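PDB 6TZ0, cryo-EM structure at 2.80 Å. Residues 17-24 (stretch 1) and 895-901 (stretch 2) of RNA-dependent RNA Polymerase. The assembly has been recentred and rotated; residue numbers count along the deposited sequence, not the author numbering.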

# COMPACT_ATOMS: atom_id res chain seq x y z
N LYS A 17 8.57 -45.86 4.64
CA LYS A 17 7.33 -46.36 4.06
C LYS A 17 6.36 -46.61 5.19
O LYS A 17 6.76 -46.77 6.35
CB LYS A 17 7.54 -47.65 3.27
CG LYS A 17 8.39 -47.51 2.04
CD LYS A 17 8.55 -48.84 1.35
CE LYS A 17 9.39 -48.72 0.11
NZ LYS A 17 9.53 -50.04 -0.56
N PHE A 18 5.08 -46.66 4.86
CA PHE A 18 4.05 -46.92 5.86
C PHE A 18 3.47 -48.31 5.62
O PHE A 18 2.70 -48.52 4.68
CB PHE A 18 2.95 -45.87 5.84
CG PHE A 18 3.39 -44.53 6.32
CD1 PHE A 18 3.94 -44.39 7.59
CD2 PHE A 18 3.17 -43.40 5.57
CE1 PHE A 18 4.33 -43.15 8.05
CE2 PHE A 18 3.55 -42.15 6.03
CZ PHE A 18 4.13 -42.03 7.27
N THR A 19 3.84 -49.24 6.49
CA THR A 19 3.17 -50.52 6.61
C THR A 19 2.03 -50.37 7.61
O THR A 19 1.65 -49.25 7.98
CB THR A 19 4.17 -51.60 7.02
OG1 THR A 19 4.66 -51.32 8.33
CG2 THR A 19 5.35 -51.62 6.06
N ARG A 20 1.46 -51.48 8.07
CA ARG A 20 0.47 -51.39 9.13
C ARG A 20 1.09 -51.42 10.51
O ARG A 20 0.44 -51.00 11.48
CB ARG A 20 -0.57 -52.50 8.99
CG ARG A 20 -1.42 -52.38 7.74
CD ARG A 20 -2.61 -53.30 7.78
NE ARG A 20 -2.25 -54.71 7.85
CZ ARG A 20 -2.01 -55.49 6.79
NH1 ARG A 20 -2.08 -54.98 5.57
NH2 ARG A 20 -1.68 -56.76 6.96
N GLU A 21 2.33 -51.89 10.63
CA GLU A 21 3.05 -51.86 11.89
C GLU A 21 3.87 -50.59 12.08
O GLU A 21 4.37 -50.36 13.18
CB GLU A 21 3.99 -53.07 12.01
CG GLU A 21 3.29 -54.41 12.16
CD GLU A 21 2.91 -55.04 10.83
OE1 GLU A 21 3.25 -54.47 9.78
OE2 GLU A 21 2.28 -56.12 10.85
N SER A 22 4.02 -49.78 11.04
CA SER A 22 4.82 -48.56 11.11
C SER A 22 3.98 -47.30 11.13
O SER A 22 4.41 -46.30 11.70
CB SER A 22 5.79 -48.50 9.93
OG SER A 22 5.11 -48.45 8.69
N PHE A 23 2.79 -47.34 10.53
CA PHE A 23 1.94 -46.15 10.48
C PHE A 23 1.29 -45.88 11.83
O PHE A 23 1.18 -44.73 12.26
CB PHE A 23 0.89 -46.34 9.39
CG PHE A 23 0.05 -45.13 9.12
CD1 PHE A 23 0.57 -44.04 8.45
CD2 PHE A 23 -1.28 -45.09 9.51
CE1 PHE A 23 -0.20 -42.93 8.20
CE2 PHE A 23 -2.05 -43.98 9.26
CZ PHE A 23 -1.51 -42.90 8.59
N LYS A 24 0.87 -46.95 12.53
CA LYS A 24 0.29 -46.81 13.86
C LYS A 24 1.32 -46.34 14.87
O LYS A 24 0.98 -45.59 15.79
CB LYS A 24 -0.31 -48.16 14.28
CG LYS A 24 -1.02 -48.15 15.62
CD LYS A 24 -1.66 -49.50 15.89
CE LYS A 24 -0.60 -50.55 16.18
NZ LYS A 24 0.10 -50.30 17.47
N ASP A 895 -11.68 -52.87 4.56
CA ASP A 895 -10.99 -53.41 5.73
C ASP A 895 -9.58 -52.84 5.84
O ASP A 895 -9.17 -52.38 6.92
CB ASP A 895 -10.96 -54.93 5.65
CG ASP A 895 -10.57 -55.59 6.97
OD1 ASP A 895 -10.37 -54.89 7.98
OD2 ASP A 895 -10.47 -56.84 6.98
N LEU A 896 -8.83 -52.87 4.74
CA LEU A 896 -7.49 -52.30 4.74
C LEU A 896 -7.53 -50.78 4.88
O LEU A 896 -6.63 -50.19 5.50
CB LEU A 896 -6.76 -52.71 3.46
CG LEU A 896 -5.29 -52.30 3.34
CD1 LEU A 896 -4.52 -52.92 4.46
CD2 LEU A 896 -4.73 -52.75 2.00
N LEU A 897 -8.56 -50.14 4.34
CA LEU A 897 -8.73 -48.71 4.50
C LEU A 897 -9.11 -48.35 5.93
O LEU A 897 -8.83 -47.24 6.39
CB LEU A 897 -9.78 -48.19 3.51
CG LEU A 897 -9.45 -47.76 2.07
CD1 LEU A 897 -8.64 -46.50 2.06
CD2 LEU A 897 -8.69 -48.81 1.28
N HIS A 898 -9.73 -49.29 6.65
CA HIS A 898 -10.04 -49.09 8.06
C HIS A 898 -8.81 -49.28 8.94
O HIS A 898 -8.63 -48.56 9.93
CB HIS A 898 -11.15 -50.06 8.49
CG HIS A 898 -11.50 -49.96 9.95
ND1 HIS A 898 -12.27 -48.94 10.46
CD2 HIS A 898 -11.17 -50.75 11.00
CE1 HIS A 898 -12.40 -49.10 11.76
NE2 HIS A 898 -11.75 -50.20 12.11
N GLU A 899 -7.96 -50.25 8.60
CA GLU A 899 -6.79 -50.54 9.43
C GLU A 899 -5.74 -49.44 9.35
O GLU A 899 -4.94 -49.28 10.28
CB GLU A 899 -6.20 -51.89 9.04
CG GLU A 899 -7.11 -53.05 9.42
CD GLU A 899 -6.62 -54.39 8.93
OE1 GLU A 899 -5.64 -54.43 8.17
OE2 GLU A 899 -7.23 -55.42 9.30
N TYR A 900 -5.72 -48.68 8.26
CA TYR A 900 -4.90 -47.47 8.20
C TYR A 900 -5.61 -46.25 8.75
O TYR A 900 -4.96 -45.23 8.98
CB TYR A 900 -4.45 -47.17 6.77
CG TYR A 900 -3.36 -48.04 6.20
CD1 TYR A 900 -2.04 -47.85 6.57
CD2 TYR A 900 -3.65 -49.00 5.25
CE1 TYR A 900 -1.04 -48.63 6.03
CE2 TYR A 900 -2.65 -49.79 4.71
CZ TYR A 900 -1.35 -49.59 5.10
OH TYR A 900 -0.37 -50.38 4.56
N GLY A 901 -6.92 -46.31 8.94
CA GLY A 901 -7.63 -45.18 9.51
C GLY A 901 -8.06 -44.12 8.53
O GLY A 901 -8.24 -42.97 8.92

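Two segments nearly nine hundred residues apart in sequence meet here, where the start of one helix lies against the final turn of another. The contact is small, burying 315 Å² in all. Tyr-900 covers the most surface, followed by Arg-20 and then Phe-23. The CA atoms of Arg-20 and Tyr-900 are 6.7 Å apart, the nearest such pair. No hydrogen bond crosses between the stretches; packing and charge do the work.

Tyr-900 is the centre of the contact. Its CA-to-CB bond points sideways, but with chi1 at m the ring is carried to the other stretch. There it lies beside the backbone of Phe-18 and Thr-19 and the side chains of Arg-20 and Phe-23. Its CE1 atom is 3.4 Å from Thr-19 O, and its OH is 3.6 Å from Phe-18 O. The hydroxyl is hydrogen-bonded elsewhere in the structure, so it is satisfied although the residue is buried. A tyrosine suits this place because it offers a broad apolar ring to its neighbours and a polar tip that has a partner.

Arg-20 CG lies over one face of that ring. It is 3.8 Å from Tyr-900 CZ and 4.2 Å from the ring centroid, 26° off the ring normal, which makes a CH-pi contact. The side chain also starts sideways and then comes nearer, with chi1 m, chi2 t and chi3 m. Beyond the ring, Arg-20 NH1 is 3.4 Å from Leu-896 CD1, so the guanidinium also touches a buried leucine. The CA-to-CB bond of Glu-899 points toward stretch 1, and its carboxylate adds charge. Arg-20 NE and Glu-899 OE1 are 3.4 Å apart and form a salt bridge. The oxygen lies well out of the guanidinium plane and no N-H points at it, so the attraction is purely one of charge. The same oxygen, Glu-899 OE1, is 3.3 Å from Arg-20 CD. A long side chain with an apolar stem and a charged end fits both surroundings.

Phe-23 is buried. Its CA-to-CB bond points toward stretch 2, with chi1 at t. The edge of the Tyr-900 ring is turned toward its face in an offset edge-to-face pair, with centroids 6.0 Å apart and planes at 70°. Phe-23 CD2 and Tyr-900 CD1 are 4.1 Å apart. Phe-23 CE2 also comes within 3.2 Å of Tyr-900 O, so the phenyl ring meets both the side chain and the backbone of the tyrosine. A flat apolar ring suits this buried site: its face receives the tyrosine edge, and it has no polar group to satisfy.

Local bonds support both segments. Thr-19 caps the first helix: its OG1 accepts a weak bond from Glu-21 N at 3.3 Å. Thr-19 N donates to Ser-22 OG at 2.7 Å, which ties the cap to the first turn. In stretch 2, Tyr-900 N bonds to Leu-896 O at 3.3 Å. Gly-901 follows with positive phi; a CB there would be jammed against the carbonyl oxygen of Tyr-900, so the backbone itself calls for glycine.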